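PDB 3A72: Exo-arabinanase from Penicillium chrysogenum, which is an exo-acting 1,5-alpha-L-arabinanase that cleaves arabinan, probably releasing arabinobiose from the chain end, and is seen here with arabinobiose bound. Local coordinates for residues L88-V92 with A156-L161; R91-F95 with T183-K187; W272-G276 with L351-L355. Residues are numbered along the deposited sequence.

Contact 1: residues L88-V92 with A156-L161; sequences LPERV and ANKGKL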
ATOM      1  N   LEU A  88     -10.825   1.036 -10.568  1.00  5.76           N
ATOM      2  CA  LEU A  88     -10.410   1.933 -11.637  1.00  5.62           C
ATOM      3  C   LEU A  88     -11.276   3.178 -11.653  1.00  6.25           C
ATOM      4  O   LEU A  88     -12.491   3.077 -11.778  1.00  6.77           O
ATOM      5  CB  LEU A  88     -10.547   1.266 -13.023  1.00  6.74           C
ATOM      6  CG  LEU A  88      -9.456   0.244 -13.400  1.00  6.65           C
ATOM      7  CD1 LEU A  88      -9.723  -0.195 -14.806  1.00  7.83           C
ATOM      8  CD2 LEU A  88      -8.065   0.859 -13.292  1.00  7.41           C
ATOM      9  N   PRO A  89     -10.646   4.377 -11.604  1.00  6.46           N
ATOM     10  CA  PRO A  89     -11.429   5.590 -11.700  1.00  7.24           C
ATOM     11  C   PRO A  89     -11.785   6.038 -13.072  1.00  7.51           C
ATOM     12  O   PRO A  89     -12.540   7.010 -13.252  1.00  9.32           O
ATOM     13  CB  PRO A  89     -10.511   6.645 -11.012  1.00  8.59           C
ATOM     14  CG  PRO A  89      -9.175   6.096 -10.998  1.00 20.09           C
ATOM     15  CD  PRO A  89      -9.261   4.622 -11.207  1.00  8.16           C
ATOM     16  N   GLU A  90     -11.278   5.330 -14.073  1.00  7.82           N
ATOM     17  CA  GLU A  90     -11.536   5.566 -15.490  1.00  8.20           C
ATOM     18  C   GLU A  90     -11.298   4.273 -16.234  1.00  7.64           C
ATOM     19  O   GLU A  90     -10.575   3.400 -15.740  1.00  8.36           O
ATOM     20  CB  GLU A  90     -10.668   6.698 -16.027  1.00  8.99           C
ATOM     21  CG  GLU A  90      -9.205   6.396 -16.033  1.00 10.79           C
ATOM     22  CD  GLU A  90      -8.367   7.498 -16.532  1.00 14.60           C
ATOM     23  OE1 GLU A  90      -8.402   7.755 -17.762  1.00 18.17           O
ATOM     24  OE2 GLU A  90      -7.651   8.110 -15.723  1.00 24.65           O
ATOM     25  N   ARG A  91     -11.850   4.161 -17.426  1.00  7.68           N
ATOM     26  CA  ARG A  91     -11.605   3.004 -18.288  1.00  7.84           C
ATOM     27  C   ARG A  91     -10.117   2.922 -18.573  1.00  7.76           C
ATOM     28  O   ARG A  91      -9.470   3.920 -18.874  1.00  8.53           O
ATOM     29  CB  ARG A  91     -12.421   3.197 -19.564  1.00  9.43           C
ATOM     30  CG  ARG A  91     -12.101   2.179 -20.672  1.00  9.20           C
ATOM     31  CD  ARG A  91     -13.102   2.232 -21.814  1.00 10.15           C
ATOM     32  NE  ARG A  91     -14.360   1.557 -21.581  1.00  9.86           N
ATOM     33  CZ  ARG A  91     -14.575   0.242 -21.749  1.00 11.68           C
ATOM     34  NH1 ARG A  91     -13.564  -0.545 -22.090  1.00 13.34           N
ATOM     35  NH2 ARG A  91     -15.774  -0.292 -21.575  1.00 16.25           N
ATOM     36  N   VAL A  92      -9.587   1.706 -18.609  1.00  7.89           N
ATOM     37  CA  VAL A  92      -8.257   1.406 -19.110  1.00  7.96           C
ATOM     38  C   VAL A  92      -8.394   0.287 -20.116  1.00  7.80           C
ATOM     39  O   VAL A  92      -8.761  -0.826 -19.752  1.00  8.76           O
ATOM     40  CB  VAL A  92      -7.234   1.063 -17.994  1.00  7.66           C
ATOM     41  CG1 VAL A  92      -5.905   0.728 -18.640  1.00  8.52           C
ATOM     42  CG2 VAL A  92      -7.091   2.221 -17.035  1.00  8.38           C
ATOM     43  N   ALA A 156      -4.092   4.965 -11.741  1.00  5.60           N
ATOM     44  CA  ALA A 156      -4.445   5.267 -13.126  1.00  6.20           C
ATOM     45  C   ALA A 156      -4.284   6.755 -13.408  1.00  7.12           C
ATOM     46  O   ALA A 156      -4.553   7.608 -12.564  1.00  8.24           O
ATOM     47  CB  ALA A 156      -5.869   4.828 -13.428  1.00  7.61           C
ATOM     48  N   ASN A 157      -3.918   7.053 -14.656  1.00  7.40           N
ATOM     49  CA  ASN A 157      -3.808   8.416 -15.134  1.00  8.05           C
ATOM     50  C   ASN A 157      -3.893   8.391 -16.655  1.00  9.06           C
ATOM     51  O   ASN A 157      -3.196   7.594 -17.278  1.00  9.65           O
ATOM     52  CB  ASN A 157      -2.494   9.021 -14.719  1.00  8.90           C
ATOM     53  CG  ASN A 157      -2.360  10.458 -15.155  1.00  8.92           C
ATOM     54  OD1 ASN A 157      -3.234  11.301 -14.862  1.00 10.90           O
ATOM     55  ND2 ASN A 157      -1.272  10.724 -15.859  1.00 11.54           N
ATOM     56  N   LYS A 158      -4.729   9.245 -17.226  1.00 10.69           N
ATOM     57  CA  LYS A 158      -4.765   9.430 -18.674  1.00 11.75           C
ATOM     58  C   LYS A 158      -4.906   8.112 -19.426  1.00 11.45           C
ATOM     59  O   LYS A 158      -4.236   7.858 -20.441  1.00 12.83           O
ATOM     60  CB  LYS A 158      -3.546  10.210 -19.186  1.00 18.86           C
ATOM     61  CG  LYS A 158      -3.486  11.621 -18.636  1.00 27.86           C
ATOM     62  CD  LYS A 158      -2.386  12.580 -19.048  1.00 46.04           C
ATOM     63  CE  LYS A 158      -1.104  12.188 -19.740  1.00 64.29           C
ATOM     64  NZ  LYS A 158      -0.114  13.288 -20.028  1.00 75.04           N
ATOM     65  N   GLY A 159      -5.826   7.260 -18.982  1.00 10.72           N
ATOM     66  CA  GLY A 159      -6.144   6.057 -19.665  1.00 11.05           C
ATOM     67  C   GLY A 159      -5.135   4.944 -19.497  1.00  9.45           C
ATOM     68  O   GLY A 159      -5.237   3.911 -20.192  1.00 11.03           O
ATOM     69  N   LYS A 160      -4.185   5.110 -18.600  1.00  8.35           N
ATOM     70  CA  LYS A 160      -3.149   4.132 -18.326  1.00  8.34           C
ATOM     71  C   LYS A 160      -3.198   3.724 -16.857  1.00  7.47           C
ATOM     72  O   LYS A 160      -3.636   4.506 -16.009  1.00  8.60           O
ATOM     73  CB  LYS A 160      -1.766   4.736 -18.604  1.00  9.95           C
ATOM     74  CG  LYS A 160      -1.583   5.176 -20.052  1.00 12.16           C
ATOM     75  CD  LYS A 160      -0.256   5.952 -20.255  1.00 17.15           C
ATOM     76  CE  LYS A 160      -0.329   7.395 -19.738  1.00 21.94           C
ATOM     77  NZ  LYS A 160       1.044   8.033 -19.950  1.00 25.62           N
ATOM     78  N   LEU A 161      -2.708   2.533 -16.600  1.00  7.07           N
ATOM     79  CA  LEU A 161      -2.499   2.089 -15.241  1.00  6.25           C
ATOM     80  C   LEU A 161      -0.986   1.957 -14.978  1.00  5.80           C
ATOM     81  O   LEU A 161      -0.287   1.324 -15.789  1.00  6.85           O
ATOM     82  CB  LEU A 161      -3.180   0.762 -14.948  1.00  6.62           C
ATOM     83  CG  LEU A 161      -3.132   0.269 -13.513  1.00  6.78           C
ATOM     84  CD1 LEU A 161      -3.972   1.153 -12.624  1.00  7.64           C
ATOM     85  CD2 LEU A 161      -3.584  -1.167 -13.392  1.00  8.53           C
TER
HETATM   86  O   HOH W   1      -6.742  10.916 -16.007  1.00 20.08           O
HETATM   87  O   HOH W   2      -7.496   8.133 -13.195  1.00 36.19           O

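Contact 2: residues R91-F95 with T183-K187; sequences RVGSF and TNDLK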
ATOM      1  N   ARG A  91     -11.850   4.161 -17.426  1.00  7.68           N
ATOM      2  CA  ARG A  91     -11.605   3.004 -18.288  1.00  7.84           C
ATOM      3  C   ARG A  91     -10.117   2.922 -18.573  1.00  7.76           C
ATOM      4  O   ARG A  91      -9.470   3.920 -18.874  1.00  8.53           O
ATOM      5  CB  ARG A  91     -12.421   3.197 -19.564  1.00  9.43           C
ATOM      6  CG  ARG A  91     -12.101   2.179 -20.672  1.00  9.20           C
ATOM      7  CD  ARG A  91     -13.102   2.232 -21.814  1.00 10.15           C
ATOM      8  NE  ARG A  91     -14.360   1.557 -21.581  1.00  9.86           N
ATOM      9  CZ  ARG A  91     -14.575   0.242 -21.749  1.00 11.68           C
ATOM     10  NH1 ARG A  91     -13.564  -0.545 -22.090  1.00 13.34           N
ATOM     11  NH2 ARG A  91     -15.774  -0.292 -21.575  1.00 16.25           N
ATOM     12  N   VAL A  92      -9.587   1.706 -18.609  1.00  7.89           N
ATOM     13  CA  VAL A  92      -8.257   1.406 -19.110  1.00  7.96           C
ATOM     14  C   VAL A  92      -8.394   0.287 -20.116  1.00  7.80           C
ATOM     15  O   VAL A  92      -8.761  -0.826 -19.752  1.00  8.76           O
ATOM     16  CB  VAL A  92      -7.234   1.063 -17.994  1.00  7.66           C
ATOM     17  CG1 VAL A  92      -5.905   0.728 -18.640  1.00  8.52           C
ATOM     18  CG2 VAL A  92      -7.091   2.221 -17.035  1.00  8.38           C
ATOM     19  N   GLY A  93      -8.187   0.584 -21.408  1.00  8.69           N
ATOM     20  CA  GLY A  93      -8.327  -0.444 -22.426  1.00  9.46           C
ATOM     21  C   GLY A  93      -9.735  -0.964 -22.456  1.00  9.45           C
ATOM     22  O   GLY A  93     -10.725  -0.232 -22.535  1.00 10.52           O
ATOM     23  N   SER A  94      -9.877  -2.259 -22.389  1.00  9.75           N
ATOM     24  CA  SER A  94     -11.173  -2.966 -22.458  1.00 10.02           C
ATOM     25  C   SER A  94     -11.854  -3.030 -21.083  1.00 10.30           C
ATOM     26  O   SER A  94     -12.949  -3.564 -21.019  1.00 10.53           O
ATOM     27  CB  SER A  94     -11.023  -4.398 -22.995  1.00 11.28           C
ATOM     28  OG  SER A  94     -10.373  -5.227 -22.032  1.00 11.58           O
ATOM     29  N   PHE A  95     -11.257  -2.480 -20.029  1.00  8.77           N
ATOM     30  CA  PHE A  95     -11.773  -2.569 -18.671  1.00  8.07           C
ATOM     31  C   PHE A  95     -12.428  -1.250 -18.254  1.00  8.25           C
ATOM     32  O   PHE A  95     -11.786  -0.177 -18.185  1.00  8.54           O
ATOM     33  CB  PHE A  95     -10.654  -2.944 -17.680  1.00  8.78           C
ATOM     34  CG  PHE A  95     -10.102  -4.310 -17.930  1.00  8.49           C
ATOM     35  CD1 PHE A  95     -10.643  -5.387 -17.241  1.00  9.46           C
ATOM     36  CD2 PHE A  95      -9.085  -4.561 -18.827  1.00  9.25           C
ATOM     37  CE1 PHE A  95     -10.169  -6.661 -17.458  1.00 10.85           C
ATOM     38  CE2 PHE A  95      -8.601  -5.828 -19.056  1.00 10.19           C
ATOM     39  CZ  PHE A  95      -9.156  -6.893 -18.381  1.00 10.70           C
ATOM     40  N   THR A 183       0.712   0.312 -18.334  1.00  7.50           N
ATOM     41  CA  THR A 183      -0.073  -0.376 -19.305  1.00  8.26           C
ATOM     42  C   THR A 183      -1.248   0.485 -19.754  1.00  8.46           C
ATOM     43  O   THR A 183      -1.800   1.234 -18.976  1.00  9.10           O
ATOM     44  CB  THR A 183      -0.584  -1.736 -18.738  1.00  8.27           C
ATOM     45  OG1 THR A 183      -1.239  -2.453 -19.744  1.00  9.70           O
ATOM     46  CG2 THR A 183      -1.461  -1.524 -17.560  1.00  7.78           C
ATOM     47  N   ASN A 184      -1.644   0.323 -21.027  1.00 10.52           N
ATOM     48  CA  ASN A 184      -2.899   0.935 -21.497  1.00 11.03           C
ATOM     49  C   ASN A 184      -3.980  -0.100 -21.712  1.00 10.10           C
ATOM     50  O   ASN A 184      -5.081   0.231 -22.205  1.00 11.53           O
ATOM     51  CB  ASN A 184      -2.696   1.819 -22.688  1.00 14.73           C
ATOM     52  CG  ASN A 184      -2.203   1.147 -23.878  1.00 17.24           C
ATOM     53  OD1 ASN A 184      -2.420  -0.022 -24.018  1.00 17.39           O
ATOM     54  ND2 ASN A 184      -1.447   1.780 -24.775  1.00 31.39           N
ATOM     55  N   ASP A 185      -3.796  -1.344 -21.304  1.00 10.01           N
ATOM     56  CA  ASP A 185      -4.812  -2.376 -21.534  1.00 10.19           C
ATOM     57  C   ASP A 185      -4.914  -3.426 -20.418  1.00  9.22           C
ATOM     58  O   ASP A 185      -5.765  -4.322 -20.515  1.00 10.36           O
ATOM     59  CB  ASP A 185      -4.588  -3.070 -22.861  1.00 12.34           C
ATOM     60  CG  ASP A 185      -3.293  -3.815 -23.010  1.00 12.78           C
ATOM     61  OD1 ASP A 185      -2.581  -4.003 -21.998  1.00 11.66           O
ATOM     62  OD2 ASP A 185      -3.004  -4.270 -24.148  1.00 21.85           O
ATOM     63  N   LEU A 186      -4.176  -3.392 -19.343  1.00  9.81           N
ATOM     64  CA  LEU A 186      -3.986  -4.292 -18.220  1.00  8.35           C
ATOM     65  C   LEU A 186      -3.289  -5.590 -18.568  1.00  9.95           C
ATOM     66  O   LEU A 186      -3.096  -6.430 -17.663  1.00 11.36           O
ATOM     67  CB  LEU A 186      -5.306  -4.525 -17.516  1.00  8.42           C
ATOM     68  CG  LEU A 186      -6.084  -3.324 -17.041  1.00  9.03           C
ATOM     69  CD1 LEU A 186      -7.161  -3.766 -16.047  1.00  9.70           C
ATOM     70  CD2 LEU A 186      -5.202  -2.294 -16.375  1.00  9.85           C
ATOM     71  N   LYS A 187      -2.931  -5.808 -19.846  1.00 11.56           N
ATOM     72  CA  LYS A 187      -2.435  -7.050 -20.331  1.00 14.31           C
ATOM     73  C   LYS A 187      -0.996  -6.938 -20.735  1.00 16.15           C
ATOM     74  O   LYS A 187      -0.234  -7.867 -20.440  1.00 22.21           O
ATOM     75  CB  LYS A 187      -3.267  -7.474 -21.561  1.00 15.25           C
ATOM     76  CG  LYS A 187      -4.729  -7.752 -21.177  1.00 18.09           C
ATOM     77  CD  LYS A 187      -5.489  -7.925 -22.452  1.00 28.92           C
ATOM     78  CE  LYS A 187      -6.927  -8.365 -22.329  1.00 42.97           C
ATOM     79  NZ  LYS A 187      -7.479  -8.763 -23.683  1.00 67.88           N
TER
HETATM   80  O   HOH W   3      -7.774  -4.251 -22.272  1.00 11.01           O

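Contact 3: residues W272-G276 with L351-L355; sequences WTPYG and LKEVL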
ATOM      1  N   TRP A 272      -4.771  12.097   0.985  1.00  4.74           N
ATOM      2  CA  TRP A 272      -5.106  13.516   0.995  1.00  4.70           C
ATOM      3  C   TRP A 272      -6.622  13.678   1.157  1.00  4.54           C
ATOM      4  O   TRP A 272      -7.382  12.987   0.524  1.00  5.54           O
ATOM      5  CB  TRP A 272      -4.586  14.214  -0.279  1.00  5.43           C
ATOM      6  CG  TRP A 272      -5.004  15.663  -0.332  1.00  5.41           C
ATOM      7  CD1 TRP A 272      -4.363  16.719   0.177  1.00  5.77           C
ATOM      8  CD2 TRP A 272      -6.197  16.185  -0.936  1.00  5.46           C
ATOM      9  NE1 TRP A 272      -5.050  17.888  -0.046  1.00  6.17           N
ATOM     10  CE2 TRP A 272      -6.198  17.578  -0.741  1.00  6.03           C
ATOM     11  CE3 TRP A 272      -7.262  15.603  -1.630  1.00  6.41           C
ATOM     12  CZ2 TRP A 272      -7.204  18.410  -1.196  1.00  6.44           C
ATOM     13  CZ3 TRP A 272      -8.287  16.418  -2.094  1.00  7.15           C
ATOM     14  CH2 TRP A 272      -8.236  17.786  -1.881  1.00  7.12           C
ATOM     15  N   THR A 273      -6.992  14.660   2.012  1.00  5.14           N
ATOM     16  CA  THR A 273      -8.404  15.052   2.163  1.00  5.35           C
ATOM     17  C   THR A 273      -8.548  16.532   1.824  1.00  5.15           C
ATOM     18  O   THR A 273      -7.676  17.320   2.160  1.00  5.51           O
ATOM     19  CB  THR A 273      -8.889  14.827   3.602  1.00  5.39           C
ATOM     20  OG1 THR A 273     -10.232  15.337   3.694  1.00  6.85           O
ATOM     21  CG2 THR A 273      -8.028  15.489   4.637  1.00  6.13           C
ATOM     22  N   PRO A 274      -9.712  16.940   1.284  1.00  5.96           N
ATOM     23  CA  PRO A 274      -9.995  18.366   1.229  1.00  6.23           C
ATOM     24  C   PRO A 274     -10.131  19.057   2.560  1.00  6.28           C
ATOM     25  O   PRO A 274     -10.056  20.284   2.611  1.00  7.14           O
ATOM     26  CB  PRO A 274     -11.390  18.395   0.484  1.00  8.80           C
ATOM     27  CG  PRO A 274     -11.508  17.065  -0.182  1.00  8.76           C
ATOM     28  CD  PRO A 274     -10.774  16.110   0.657  1.00  6.86           C
ATOM     29  N   TYR A 275     -10.424  18.301   3.627  1.00  6.11           N
ATOM     30  CA  TYR A 275     -10.607  18.913   4.937  1.00  6.53           C
ATOM     31  C   TYR A 275      -9.297  19.493   5.460  1.00  6.37           C
ATOM     32  O   TYR A 275      -8.202  19.029   5.136  1.00  7.11           O
ATOM     33  CB  TYR A 275     -11.170  17.859   5.944  1.00  6.75           C
ATOM     34  CG  TYR A 275     -12.668  17.783   5.894  1.00  6.76           C
ATOM     35  CD1 TYR A 275     -13.298  17.262   4.756  1.00  7.86           C
ATOM     36  CD2 TYR A 275     -13.461  18.250   6.880  1.00  9.35           C
ATOM     37  CE1 TYR A 275     -14.641  17.206   4.632  1.00  9.43           C
ATOM     38  CE2 TYR A 275     -14.890  18.207   6.806  1.00 10.44           C
ATOM     39  CZ  TYR A 275     -15.430  17.649   5.642  1.00  9.50           C
ATOM     40  OH  TYR A 275     -16.841  17.618   5.615  1.00 13.29           O
ATOM     41  N   GLY A 276      -9.487  20.488   6.336  1.00  8.24           N
ATOM     42  CA  GLY A 276      -8.426  21.055   7.114  1.00  8.49           C
ATOM     43  C   GLY A 276      -7.861  22.368   6.732  1.00  9.32           C
ATOM     44  O   GLY A 276      -7.097  22.964   7.504  1.00 12.60           O
ATOM     45  N   LEU A 351     -12.366  13.862  10.613  1.00  6.31           N
ATOM     46  CA  LEU A 351     -11.397  14.901  10.248  1.00  6.83           C
ATOM     47  C   LEU A 351     -11.940  16.302  10.490  1.00  7.54           C
ATOM     48  O   LEU A 351     -11.125  17.252  10.617  1.00  9.19           O
ATOM     49  CB  LEU A 351     -10.919  14.724   8.817  1.00  6.32           C
ATOM     50  CG  LEU A 351     -10.235  13.353   8.553  1.00  6.59           C
ATOM     51  CD1 LEU A 351      -9.945  13.222   7.042  1.00  8.00           C
ATOM     52  CD2 LEU A 351      -9.027  13.153   9.411  1.00  7.93           C
ATOM     53  N   LYS A 352     -13.253  16.465  10.576  1.00  7.50           N
ATOM     54  CA  LYS A 352     -13.827  17.763  10.955  1.00  8.83           C
ATOM     55  C   LYS A 352     -13.328  18.148  12.350  1.00  9.24           C
ATOM     56  O   LYS A 352     -13.127  19.363  12.621  1.00 11.61           O
ATOM     57  CB  LYS A 352     -15.346  17.747  10.875  1.00 10.94           C
ATOM     58  CG  LYS A 352     -15.994  19.130  11.063  1.00 14.78           C
ATOM     59  CD  LYS A 352     -17.510  19.026  10.810  1.00 19.42           C
ATOM     60  CE  LYS A 352     -18.306  20.302  11.107  1.00 35.13           C
ATOM     61  NZ  LYS A 352     -19.589  20.347  10.310  1.00 49.03           N
ATOM     62  N   GLU A 353     -13.145  17.177  13.230  1.00  7.99           N
ATOM     63  CA  GLU A 353     -12.705  17.433  14.591  1.00  8.83           C
ATOM     64  C   GLU A 353     -11.208  17.293  14.765  1.00  8.34           C
ATOM     65  O   GLU A 353     -10.623  18.114  15.484  1.00  9.99           O
ATOM     66  CB  GLU A 353     -13.429  16.508  15.576  1.00  9.21           C
ATOM     67  CG  GLU A 353     -13.011  16.722  17.008  1.00  9.42           C
ATOM     68  CD  GLU A 353     -13.304  18.066  17.602  1.00  9.62           C
ATOM     69  OE1 GLU A 353     -14.008  18.876  16.966  1.00 11.52           O
ATOM     70  OE2 GLU A 353     -12.805  18.340  18.718  1.00 10.34           O
ATOM     71  N   VAL A 354     -10.566  16.283  14.152  1.00  7.97           N
ATOM     72  CA  VAL A 354      -9.178  15.955  14.559  1.00  8.16           C
ATOM     73  C   VAL A 354      -8.128  16.750  13.793  1.00  8.38           C
ATOM     74  O   VAL A 354      -6.960  16.779  14.239  1.00 10.75           O
ATOM     75  CB  VAL A 354      -8.883  14.430  14.458  1.00  8.68           C
ATOM     76  CG1 VAL A 354      -9.861  13.661  15.313  1.00 11.02           C
ATOM     77  CG2 VAL A 354      -8.915  13.920  13.080  1.00  9.40           C
ATOM     78  N   LEU A 355      -8.503  17.386  12.699  1.00  9.10           N
ATOM     79  CA  LEU A 355      -7.486  18.221  11.993  1.00 13.76           C
ATOM     80  C   LEU A 355      -7.440  19.638  12.498  1.00 18.45           C
ATOM     81  O   LEU A 355      -6.427  20.310  12.160  1.00 22.82           O
ATOM     82  CB  LEU A 355      -7.757  18.189  10.490  1.00  9.59           C
ATOM     83  CG  LEU A 355      -7.645  16.826   9.845  1.00  7.29           C
ATOM     84  CD1 LEU A 355      -7.816  16.883   8.332  1.00  8.73           C
ATOM     85  CD2 LEU A 355      -6.322  16.148  10.158  1.00 10.54           C
ATOM     86  OXT LEU A 355      -8.433  20.016  13.167  1.00 43.48           O
TER

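Contact 1: residues L88-V92 with A156-L161
Starting at L88, the loop that leaves strand 82-87 first makes apolar contact with the neighbouring hairpin: L88 CD2 lies 4.2 Å from L161 CD1. P89 follows, exposed to solvent, its CD 4.1 Å from A156 CB. E90 then reaches out over the hairpin tip. Its OE1 accepts a hydrogen bond from G159 N at 2.9 Å, while OE2 takes two bridging waters. One of these also accepts from K158 N; the other sits 2.5 Å from E90 OE2 and donates weakly to A156 O. R91 points its CA-to-CB bond away, and its NH1 bonds to G93 O. V92 faces the hairpin again, with CG1 3.6 Å from G159 O and CG2 4.2 Å from K160 C. The turn they approach is tight, type I' from N157 to K160, closed by N157 N to K160 O (2.9 Å) and K160 N to N157 O (3.0 Å). Positive phi at K158 and G159 fits this turn, and the G159 NH meets the carboxylate. This is a two-residue beta-hairpin linking strands 149-157 and 160-167 of one blade, held against the corresponding loop of the blade before it, as between adjacent blades of a six-bladed beta-propeller.

Contact 2: residues R91-F95 with T183-K187
Two compact turns from adjacent propeller blades meet here: a type II' beta turn, V92 to F95, and a bend after strand 177-183 that combines an ST turn at T183 with an Asx turn at D185. Two backbone bonds between V92 and F95 close the first; in the second, D185 N bonds to T183 OG1 (3.2 Å), which also bonds to N188 O, and K187 N to D185 OD1 (2.8 Å). G93 lets the backbones close up, its CA 4.1 Å from D185 CA; a beta carbon there would collide with D185 CA and N184 O. L186 fills the space between V92 and F95: CD2 is 3.8 Å from V92 CG1, and CD1 makes a CH-pi contact over the F95 ring, 3.7 Å from the centroid. D185 O lies near the ring plane, 3.5 Å from F95 CE2. A water accepts from S94 N and donates to D185 O. F95 and L186 also touch V131 on strand 129-137, forming an apolar seam between consecutive blades of a beta-propeller.

Contact 3: residues W272-G276 with L351-L355
Y275 lays its side chain along the start of the C-terminal helix, with CE2 4.1 Å from K352 CB, CD2 4.1 Å from K352 N and CB 4.3 Å from L351 CB. Its OH hydrogen-bonds to D324 O of helix 323-326. Next to Y275 the contact is aliphatic: T273 CG2 is 3.8 Å from L351 CD1 and 4.0 Å from L355 CD1, so the two leucines, four residues apart, share the threonine methyl. L355 CD1 comes within 3.9 Å of Y275 O, and a beta carbon on G276 would crowd that methyl. T273 OG1 accepts from Y275 N at 3.0 Å, an ST turn that takes the chain out of its strand, and the same hydroxyl bonds to G326 O. K296 NZ bonds to both G276 O and L355 O, tying the chain terminus to the loop. The short helix 351-354, following strand 344-350 of the last blade, thus rests on the end of strand 269-273 of the blade before, beside T281 and I283 of strand 281-285.

How the contacts relate
Contacts 1 and 2 are parts of one interface, their centres 8 Å apart. Both begin from the loop after strand 82-87 and share R91 and V92, and their partners are joined too: L161 N lies 2.9 Å from T183 O, a probable hydrogen bond, and L161 CD2 packs 3.6 Å from L186 CD2. Contact 3 belongs to a later blade junction; its centre is about 27 Å from that of contact 1 and 34 Å from that of contact 2, without touching either. All three use the loop between the first two strands of a blade. In sialidase-like propellers such loops usually face away from the substrate pocket, consistent with these contacts joining blades rather than binding arabinobiose.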